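Local coordinates for protein (GYP1P) (Saccharomyces cerevisiae, PDB 1FKM) that stimulates GTP hydrolysis by Ypt/Rab GTPases such as Ypt1 and Ypt7, supplying arginine and glutamine fingers in trans through its TBC-type Rab-GAP domain, at residues V42-L50 and A176-L185; I101-V109 and D156-T164. All coordinates share one frame; numbering follows the deposited sequence.

Interaction 1: V42-L50 and A176-L185; sequences VWKLLIGYL and ADTFWCLTKL
Lys-44 reaches from helix 39-46 to Asp-177 of helix 168-186 with its outer chain stretched straight, and its NZ forms a salt bridge to Asp-177 OD2 (3.0 Å). The ammonium comes from above the carboxylate plane, 39° out of it. Arg-65 forms a second salt bridge to the same oxygen, and Lys-44 has a cation-pi partner in Phe-144.

Ile-47 is the apolar knob of the segment. With CG1 anti to the backbone N (chi1 -159°), its CD1 extends to the backbone of the facing helix and packs tightly at 3.1 Å from Cys-181 O, while CG2 meets Cys-181 SG at 3.9 Å and CG1 lies against Lys-184 CB. Phe-140 also touches this isoleucine. Gly-48 is the first residue to leave helical backbone angles, in a Schellman motif; its backbone angles (phi 86°) would jam a CB against Ile-47 O, which calls for glycine, and Lys-184 CE passes its carbonyl O.

The turn delivers Tyr-49, whose hydroxyl donates to Asp-177 OD1 (2.7 Å), again from above the carboxylate plane. Its ring has Asp-177 O over one face, and Cys-181 SG lies obliquely to it, 4.3 Å from its centroid. Tyr-49 CE1 presses on Trp-180 CB at 3.3 Å; the tyrosine and indole planes are only slightly tilted but too offset to stack much. The indole N-H is used on Lys-64 O of helix 57-74, and Phe-60 packs edge-to-face with Tyr-49.

Each carboxylate oxygen of Asp-177 thus has its own partner across the contact, which should fix the rotation of the group. With lysine, arginine and a phenol around it, this buried aspartate is probably held as the anion, while Ile-47, Cys-181 and the tyrosine ring supply the apolar part where helix 39-46 and its following turn meet helix 168-186.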
loop_
_atom_site.group_PDB
_atom_site.type_symbol
_atom_site.label_atom_id
_atom_site.label_comp_id
_atom_site.label_asym_id
_atom_site.label_seq_id
_atom_site.Cartn_x
_atom_site.Cartn_y
_atom_site.Cartn_z
ATOM N N VAL A 42 10.775 -10.300 -0.196
ATOM C CA VAL A 42 10.182 -10.242 -1.528
ATOM C C VAL A 42 9.591 -8.884 -1.872
ATOM O O VAL A 42 9.743 -8.417 -2.996
ATOM C CB VAL A 42 9.112 -11.347 -1.714
ATOM C CG1 VAL A 42 8.503 -11.257 -3.112
ATOM C CG2 VAL A 42 9.754 -12.721 -1.517
ATOM N N TRP A 43 8.913 -8.242 -0.921
ATOM C CA TRP A 43 8.357 -6.922 -1.191
ATOM C C TRP A 43 9.480 -5.924 -1.502
ATOM O O TRP A 43 9.356 -5.096 -2.404
ATOM C CB TRP A 43 7.545 -6.423 0.005
ATOM C CG TRP A 43 6.124 -6.897 0.023
ATOM C CD1 TRP A 43 5.629 -8.059 -0.520
ATOM C CD2 TRP A 43 5.019 -6.251 0.668
ATOM N NE1 TRP A 43 4.280 -8.170 -0.244
ATOM C CE2 TRP A 43 3.883 -7.076 0.482
ATOM C CE3 TRP A 43 4.879 -5.054 1.387
ATOM C CZ2 TRP A 43 2.626 -6.743 0.990
ATOM C CZ3 TRP A 43 3.620 -4.722 1.895
ATOM C CH2 TRP A 43 2.516 -5.564 1.692
ATOM N N LYS A 44 10.572 -5.997 -0.750
ATOM C CA LYS A 44 11.691 -5.082 -0.976
ATOM C C LYS A 44 12.342 -5.332 -2.333
ATOM O O LYS A 44 12.783 -4.392 -2.998
ATOM C CB LYS A 44 12.715 -5.212 0.149
ATOM C CG LYS A 44 12.158 -4.783 1.507
ATOM C CD LYS A 44 13.159 -5.001 2.632
ATOM C CE LYS A 44 12.499 -4.795 4.000
ATOM N NZ LYS A 44 13.423 -5.117 5.125
ATOM N N LEU A 45 12.385 -6.592 -2.756
ATOM C CA LEU A 45 12.964 -6.923 -4.057
ATOM C C LEU A 45 12.048 -6.462 -5.192
ATOM O O LEU A 45 12.503 -5.858 -6.160
ATOM C CB LEU A 45 13.199 -8.435 -4.179
ATOM C CG LEU A 45 14.354 -9.049 -3.376
ATOM C CD1 LEU A 45 14.223 -10.568 -3.362
ATOM C CD2 LEU A 45 15.687 -8.620 -3.997
ATOM N N LEU A 46 10.751 -6.727 -5.065
ATOM C CA LEU A 46 9.809 -6.353 -6.117
ATOM C C LEU A 46 9.640 -4.853 -6.325
ATOM O O LEU A 46 9.444 -4.399 -7.453
ATOM C CB LEU A 46 8.438 -6.983 -5.848
ATOM C CG LEU A 46 8.387 -8.512 -5.921
ATOM C CD1 LEU A 46 7.002 -9.005 -5.493
ATOM C CD2 LEU A 46 8.715 -8.968 -7.343
ATOM N N ILE A 47 9.717 -4.079 -5.250
ATOM C CA ILE A 47 9.541 -2.637 -5.365
ATOM C C ILE A 47 10.817 -1.926 -5.829
ATOM O O ILE A 47 10.815 -0.714 -6.071
ATOM C CB ILE A 47 9.037 -2.033 -4.024
ATOM C CG1 ILE A 47 8.363 -0.684 -4.292
ATOM C CG2 ILE A 47 10.192 -1.885 -3.034
ATOM C CD1 ILE A 47 7.680 -0.098 -3.083
ATOM N N GLY A 48 11.898 -2.684 -5.960
ATOM C CA GLY A 48 13.154 -2.116 -6.424
ATOM C C GLY A 48 14.034 -1.493 -5.358
ATOM O O GLY A 48 14.853 -0.622 -5.652
ATOM N N TYR A 49 13.873 -1.931 -4.115
ATOM C CA TYR A 49 14.671 -1.392 -3.027
ATOM C C TYR A 49 15.885 -2.285 -2.821
ATOM O O TYR A 49 17.020 -1.864 -3.030
ATOM C CB TYR A 49 13.831 -1.317 -1.745
ATOM C CG TYR A 49 14.593 -0.869 -0.515
ATOM C CD1 TYR A 49 15.282 0.342 -0.492
ATOM C CD2 TYR A 49 14.576 -1.641 0.652
ATOM C CE1 TYR A 49 15.930 0.781 0.669
ATOM C CE2 TYR A 49 15.217 -1.211 1.812
ATOM C CZ TYR A 49 15.886 -0.002 1.814
ATOM O OH TYR A 49 16.487 0.427 2.976
ATOM N N LEU A 50 15.642 -3.526 -2.426
ATOM C CA LEU A 50 16.722 -4.474 -2.209
ATOM C C LEU A 50 17.283 -4.929 -3.557
ATOM O O LEU A 50 16.537 -5.340 -4.445
ATOM C CB LEU A 50 16.200 -5.681 -1.427
ATOM C CG LEU A 50 17.219 -6.629 -0.794
ATOM C CD1 LEU A 50 18.021 -5.893 0.289
ATOM C CD2 LEU A 50 16.488 -7.805 -0.184
ATOM N N ALA A 176 13.828 3.245 8.114
ATOM C CA ALA A 176 14.532 3.542 6.871
ATOM C C ALA A 176 13.991 2.700 5.707
ATOM O O ALA A 176 13.683 3.229 4.634
ATOM C CB ALA A 176 16.028 3.287 7.058
ATOM N N ASP A 177 13.870 1.394 5.920
ATOM C CA ASP A 177 13.363 0.517 4.870
ATOM C C ASP A 177 11.949 0.938 4.466
ATOM O O ASP A 177 11.631 0.998 3.282
ATOM C CB ASP A 177 13.337 -0.940 5.337
ATOM C CG ASP A 177 14.731 -1.512 5.572
ATOM O OD1 ASP A 177 15.735 -0.830 5.257
ATOM O OD2 ASP A 177 14.818 -2.659 6.066
ATOM N N THR A 178 11.111 1.224 5.458
ATOM C CA THR A 178 9.736 1.636 5.211
ATOM C C THR A 178 9.722 2.931 4.401
ATOM O O THR A 178 8.993 3.056 3.410
ATOM C CB THR A 178 8.989 1.835 6.552
ATOM O OG1 THR A 178 9.000 0.601 7.285
ATOM C CG2 THR A 178 7.539 2.250 6.308
ATOM N N PHE A 179 10.540 3.888 4.822
ATOM C CA PHE A 179 10.651 5.184 4.147
ATOM C C PHE A 179 11.066 5.071 2.676
ATOM O O PHE A 179 10.443 5.673 1.790
ATOM C CB PHE A 179 11.671 6.061 4.879
ATOM C CG PHE A 179 12.086 7.275 4.102
ATOM C CD1 PHE A 179 11.227 8.361 3.970
ATOM C CD2 PHE A 179 13.329 7.317 3.464
ATOM C CE1 PHE A 179 11.593 9.474 3.210
ATOM C CE2 PHE A 179 13.705 8.426 2.700
ATOM C CZ PHE A 179 12.836 9.505 2.571
ATOM N N TRP A 180 12.131 4.323 2.410
ATOM C CA TRP A 180 12.601 4.177 1.032
ATOM C C TRP A 180 11.606 3.414 0.156
ATOM O O TRP A 180 11.500 3.678 -1.045
ATOM C CB TRP A 180 13.962 3.471 0.994
ATOM C CG TRP A 180 15.078 4.290 1.571
ATOM C CD1 TRP A 180 15.820 3.998 2.675
ATOM C CD2 TRP A 180 15.575 5.539 1.069
ATOM N NE1 TRP A 180 16.750 4.986 2.896
ATOM C CE2 TRP A 180 16.623 5.944 1.924
ATOM C CE3 TRP A 180 15.238 6.353 -0.021
ATOM C CZ2 TRP A 180 17.341 7.130 1.726
ATOM C CZ3 TRP A 180 15.956 7.537 -0.219
ATOM C CH2 TRP A 180 16.994 7.909 0.653
ATOM N N CYS A 181 10.894 2.458 0.743
ATOM C CA CYS A 181 9.912 1.706 -0.030
ATOM C C CYS A 181 8.667 2.551 -0.264
ATOM O O CYS A 181 8.067 2.488 -1.338
ATOM C CB CYS A 181 9.568 0.388 0.669
ATOM S SG CYS A 181 10.958 -0.798 0.596
ATOM N N LEU A 182 8.281 3.349 0.730
ATOM C CA LEU A 182 7.130 4.235 0.566
ATOM C C LEU A 182 7.490 5.201 -0.556
ATOM O O LEU A 182 6.664 5.525 -1.411
ATOM C CB LEU A 182 6.872 5.051 1.840
ATOM C CG LEU A 182 5.835 6.175 1.706
ATOM C CD1 LEU A 182 4.462 5.573 1.421
ATOM C CD2 LEU A 182 5.799 7.002 2.980
ATOM N N THR A 183 8.738 5.662 -0.539
ATOM C CA THR A 183 9.210 6.598 -1.549
ATOM C C THR A 183 9.127 5.981 -2.944
ATOM O O THR A 183 8.644 6.619 -3.882
ATOM C CB THR A 183 10.661 7.050 -1.245
ATOM O OG1 THR A 183 10.678 7.781 -0.009
ATOM C CG2 THR A 183 11.200 7.952 -2.361
ATOM N N LYS A 184 9.574 4.734 -3.077
ATOM C CA LYS A 184 9.541 4.046 -4.369
ATOM C C LYS A 184 8.110 3.870 -4.860
ATOM O O LYS A 184 7.839 3.997 -6.053
ATOM C CB LYS A 184 10.210 2.665 -4.267
ATOM C CG LYS A 184 11.728 2.687 -4.269
ATOM C CD LYS A 184 12.270 3.120 -5.625
ATOM C CE LYS A 184 13.796 3.145 -5.639
ATOM N NZ LYS A 184 14.324 3.635 -6.946
ATOM N N LEU A 185 7.197 3.572 -3.937
ATOM C CA LEU A 185 5.791 3.383 -4.287
ATOM C C LEU A 185 5.197 4.669 -4.845
ATOM O O LEU A 185 4.651 4.688 -5.948
ATOM C CB LEU A 185 4.980 2.965 -3.054
ATOM C CG LEU A 185 3.479 2.779 -3.306
ATOM C CD1 LEU A 185 3.273 1.578 -4.224
ATOM C CD2 LEU A 185 2.746 2.572 -1.981
#

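Interaction 2: I101-V109 and D156-T164; sequences IPLYQFKSV and DVEIKDPST
Phe-106 lays one ring face on the side chain of Asp-161, whose CB sits over the ring centre in a CH-pi contact (3.7 Å from the centroid, 5° off the normal); Ile-159 O meets the edge of the same ring. Next to it, Leu-103 pushes CD1 into a hollow lined by Val-157 O, Lys-160 O and Pro-162 CD. Pro-162 is in turn a bump, its CD resting on Val-109 CG2 at 3.7 Å. At the far end Ile-101 CG2 packs against Glu-158 CB, and Leu-103 N donates to Glu-158 O (2.9 Å) along a bent path of 131°.

Asp-161 CG is anti to the backbone N (chi1 -173°), which carries the carboxylate to the start of helix 107-123. There OD1 accepts from Ser-108 OG (2.8 Å) and, closing an Asx turn, from Ser-163 N (2.8 Å); a water that accepts from Ser-108 N lies so close to OD2 that this second leg is doubtful. Replacing Asp-161 with alanine would probably leave Ser-108 OG and Ser-163 N without their shared acceptor, undoing the Asx turn. The carboxylate beside the first turn of helix 107-123 would probably be favoured by the positive end of the helix dipole.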
loop_
_atom_site.group_PDB
_atom_site.type_symbol
_atom_site.label_atom_id
_atom_site.label_comp_id
_atom_site.label_asym_id
_atom_site.label_seq_id
_atom_site.Cartn_x
_atom_site.Cartn_y
_atom_site.Cartn_z
ATOM N N ILE A 101 -6.796 -0.810 14.693
ATOM C CA ILE A 101 -5.672 -1.726 14.903
ATOM C C ILE A 101 -4.805 -1.231 16.054
ATOM O O ILE A 101 -4.228 -0.145 15.984
ATOM C CB ILE A 101 -4.800 -1.852 13.625
ATOM C CG1 ILE A 101 -5.668 -2.323 12.452
ATOM C CG2 ILE A 101 -3.666 -2.853 13.859
ATOM C CD1 ILE A 101 -4.955 -2.302 11.109
ATOM N N PRO A 102 -4.697 -2.029 17.128
ATOM C CA PRO A 102 -3.913 -1.707 18.326
ATOM C C PRO A 102 -2.490 -1.219 18.074
ATOM O O PRO A 102 -2.024 -0.269 18.710
ATOM C CB PRO A 102 -3.942 -3.013 19.113
ATOM C CG PRO A 102 -5.293 -3.560 18.776
ATOM C CD PRO A 102 -5.351 -3.342 17.277
ATOM N N LEU A 103 -1.800 -1.883 17.154
ATOM C CA LEU A 103 -0.426 -1.528 16.825
ATOM C C LEU A 103 -0.224 -0.022 16.658
ATOM O O LEU A 103 0.764 0.539 17.133
ATOM C CB LEU A 103 -0.009 -2.230 15.524
ATOM C CG LEU A 103 1.390 -1.907 14.988
ATOM C CD1 LEU A 103 2.435 -2.499 15.929
ATOM C CD2 LEU A 103 1.555 -2.479 13.578
ATOM N N TYR A 104 -1.175 0.633 16.003
ATOM C CA TYR A 104 -1.037 2.050 15.727
ATOM C C TYR A 104 -1.262 3.026 16.865
ATOM O O TYR A 104 -1.059 4.225 16.694
ATOM C CB TYR A 104 -1.875 2.401 14.486
ATOM C CG TYR A 104 -1.407 1.588 13.289
ATOM C CD1 TYR A 104 -0.318 2.007 12.528
ATOM C CD2 TYR A 104 -1.956 0.329 13.012
ATOM C CE1 TYR A 104 0.231 1.191 11.532
ATOM C CE2 TYR A 104 -1.420 -0.493 12.016
ATOM C CZ TYR A 104 -0.320 -0.057 11.285
ATOM O OH TYR A 104 0.255 -0.883 10.342
ATOM N N GLN A 105 -1.641 2.529 18.038
ATOM C CA GLN A 105 -1.817 3.423 19.169
ATOM C C GLN A 105 -0.575 3.423 20.050
ATOM O O GLN A 105 -0.442 4.261 20.935
ATOM C CB GLN A 105 -3.050 3.047 19.996
ATOM C CG GLN A 105 -4.366 3.419 19.332
ATOM C CD GLN A 105 -4.859 2.358 18.371
ATOM O OE1 GLN A 105 -5.226 1.262 18.786
ATOM N NE2 GLN A 105 -4.871 2.677 17.079
ATOM N N PHE A 106 0.338 2.485 19.810
ATOM C CA PHE A 106 1.566 2.435 20.594
ATOM C C PHE A 106 2.391 3.672 20.268
ATOM O O PHE A 106 2.507 4.056 19.104
ATOM C CB PHE A 106 2.363 1.172 20.266
ATOM C CG PHE A 106 1.734 -0.092 20.780
ATOM C CD1 PHE A 106 1.399 -0.220 22.128
ATOM C CD2 PHE A 106 1.476 -1.156 19.921
ATOM C CE1 PHE A 106 0.816 -1.395 22.613
ATOM C CE2 PHE A 106 0.896 -2.329 20.391
ATOM C CZ PHE A 106 0.564 -2.450 21.742
ATOM N N LYS A 107 2.958 4.300 21.292
ATOM C CA LYS A 107 3.758 5.504 21.085
ATOM C C LYS A 107 4.983 5.283 20.213
ATOM O O LYS A 107 5.376 6.172 19.458
ATOM C CB LYS A 107 4.189 6.101 22.428
ATOM C CG LYS A 107 3.117 6.954 23.084
ATOM C CD LYS A 107 2.731 8.132 22.195
ATOM C CE LYS A 107 1.618 8.959 22.818
ATOM N NZ LYS A 107 1.195 10.080 21.931
ATOM N N SER A 108 5.588 4.104 20.318
ATOM C CA SER A 108 6.766 3.798 19.521
ATOM C C SER A 108 6.395 3.811 18.044
ATOM O O SER A 108 7.158 4.296 17.208
ATOM C CB SER A 108 7.336 2.428 19.906
ATOM O OG SER A 108 6.409 1.395 19.627
ATOM N N VAL A 109 5.217 3.287 17.728
ATOM C CA VAL A 109 4.742 3.240 16.346
ATOM C C VAL A 109 4.374 4.634 15.850
ATOM O O VAL A 109 4.705 5.005 14.725
ATOM C CB VAL A 109 3.517 2.309 16.209
ATOM C CG1 VAL A 109 2.959 2.372 14.788
ATOM C CG2 VAL A 109 3.926 0.875 16.545
ATOM N N ASP A 156 0.610 -12.094 15.115
ATOM C CA ASP A 156 0.319 -11.184 16.218
ATOM C C ASP A 156 1.028 -9.841 16.097
ATOM O O ASP A 156 1.173 -9.107 17.080
ATOM C CB ASP A 156 0.685 -11.849 17.547
ATOM C CG ASP A 156 -0.103 -13.124 17.791
ATOM O OD1 ASP A 156 -1.352 -13.057 17.822
ATOM O OD2 ASP A 156 0.525 -14.192 17.951
ATOM N N VAL A 157 1.456 -9.506 14.887
ATOM C CA VAL A 157 2.160 -8.252 14.671
ATOM C C VAL A 157 1.287 -7.028 14.945
ATOM O O VAL A 157 1.797 -5.966 15.306
ATOM C CB VAL A 157 2.718 -8.174 13.226
ATOM C CG1 VAL A 157 1.571 -8.070 12.218
ATOM C CG2 VAL A 157 3.671 -6.995 13.098
ATOM N N GLU A 158 -0.025 -7.167 14.795
ATOM C CA GLU A 158 -0.910 -6.027 15.013
ATOM C C GLU A 158 -1.258 -5.726 16.469
ATOM O O GLU A 158 -1.893 -4.712 16.753
ATOM C CB GLU A 158 -2.206 -6.199 14.213
ATOM C CG GLU A 158 -1.993 -6.418 12.722
ATOM C CD GLU A 158 -3.243 -6.129 11.905
ATOM O OE1 GLU A 158 -4.355 -6.301 12.443
ATOM O OE2 GLU A 158 -3.114 -5.740 10.720
ATOM N N ILE A 159 -0.844 -6.587 17.393
ATOM C CA ILE A 159 -1.165 -6.357 18.799
ATOM C C ILE A 159 0.037 -6.234 19.732
ATOM O O ILE A 159 -0.127 -6.078 20.942
ATOM C CB ILE A 159 -2.095 -7.468 19.341
ATOM C CG1 ILE A 159 -1.421 -8.831 19.197
ATOM C CG2 ILE A 159 -3.422 -7.452 18.588
ATOM C CD1 ILE A 159 -2.205 -9.968 19.813
ATOM N N LYS A 160 1.245 -6.285 19.180
ATOM C CA LYS A 160 2.442 -6.187 20.006
ATOM C C LYS A 160 3.233 -4.899 19.783
ATOM O O LYS A 160 3.405 -4.455 18.650
ATOM C CB LYS A 160 3.345 -7.400 19.760
ATOM C CG LYS A 160 2.657 -8.721 20.063
ATOM C CD LYS A 160 3.561 -9.917 19.832
ATOM C CE LYS A 160 2.827 -11.207 20.180
ATOM N NZ LYS A 160 3.659 -12.425 19.972
ATOM N N ASP A 161 3.710 -4.310 20.879
ATOM C CA ASP A 161 4.499 -3.080 20.821
ATOM C C ASP A 161 5.910 -3.422 20.347
ATOM O O ASP A 161 6.623 -4.176 21.013
ATOM C CB ASP A 161 4.577 -2.441 22.209
ATOM C CG ASP A 161 5.235 -1.066 22.193
ATOM O OD1 ASP A 161 6.148 -0.826 21.371
ATOM O OD2 ASP A 161 4.845 -0.224 23.029
ATOM N N PRO A 162 6.336 -2.868 19.193
ATOM C CA PRO A 162 7.670 -3.126 18.639
ATOM C C PRO A 162 8.814 -2.859 19.614
ATOM O O PRO A 162 9.870 -3.487 19.530
ATOM C CB PRO A 162 7.728 -2.195 17.426
ATOM C CG PRO A 162 6.304 -2.153 16.976
ATOM C CD PRO A 162 5.559 -1.998 18.291
ATOM N N SER A 163 8.610 -1.918 20.531
ATOM C CA SER A 163 9.648 -1.580 21.498
ATOM C C SER A 163 9.858 -2.682 22.533
ATOM O O SER A 163 10.773 -2.598 23.349
ATOM C CB SER A 163 9.311 -0.260 22.200
ATOM O OG SER A 163 8.089 -0.354 22.910
ATOM N N THR A 164 9.019 -3.716 22.494
ATOM C CA THR A 164 9.137 -4.829 23.431
ATOM C C THR A 164 9.940 -5.983 22.840
ATOM O O THR A 164 10.297 -6.919 23.554
ATOM C CB THR A 164 7.752 -5.372 23.867
ATOM O OG1 THR A 164 7.092 -5.973 22.749
ATOM C CG2 THR A 164 6.887 -4.251 24.416
HETATM O O HOH W 1 5.310 2.205 22.674
#

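Overall arrangement
Both contacts belong to the all-helical TBC domain. In sequence, both segments of interaction 2 fall between those of interaction 1. In space their centres are about 21 Å apart and their nearest atoms about 9 Å, without touching. Interaction 1 is buried, with its centre about 11 Å from that of the chain; the centre of interaction 2, which joins loops and a helix start nearer the periphery, lies about 19 Å from the centre of the chain. Helix 133-145 touches both, through Phe-140 at Ile-47 and Leu-185 and through Leu-145 at Leu-103 and Pro-162; helix 247-261 also reaches both. The arginine finger Arg-96 and glutamine finger Gln-131 lie away from either contact.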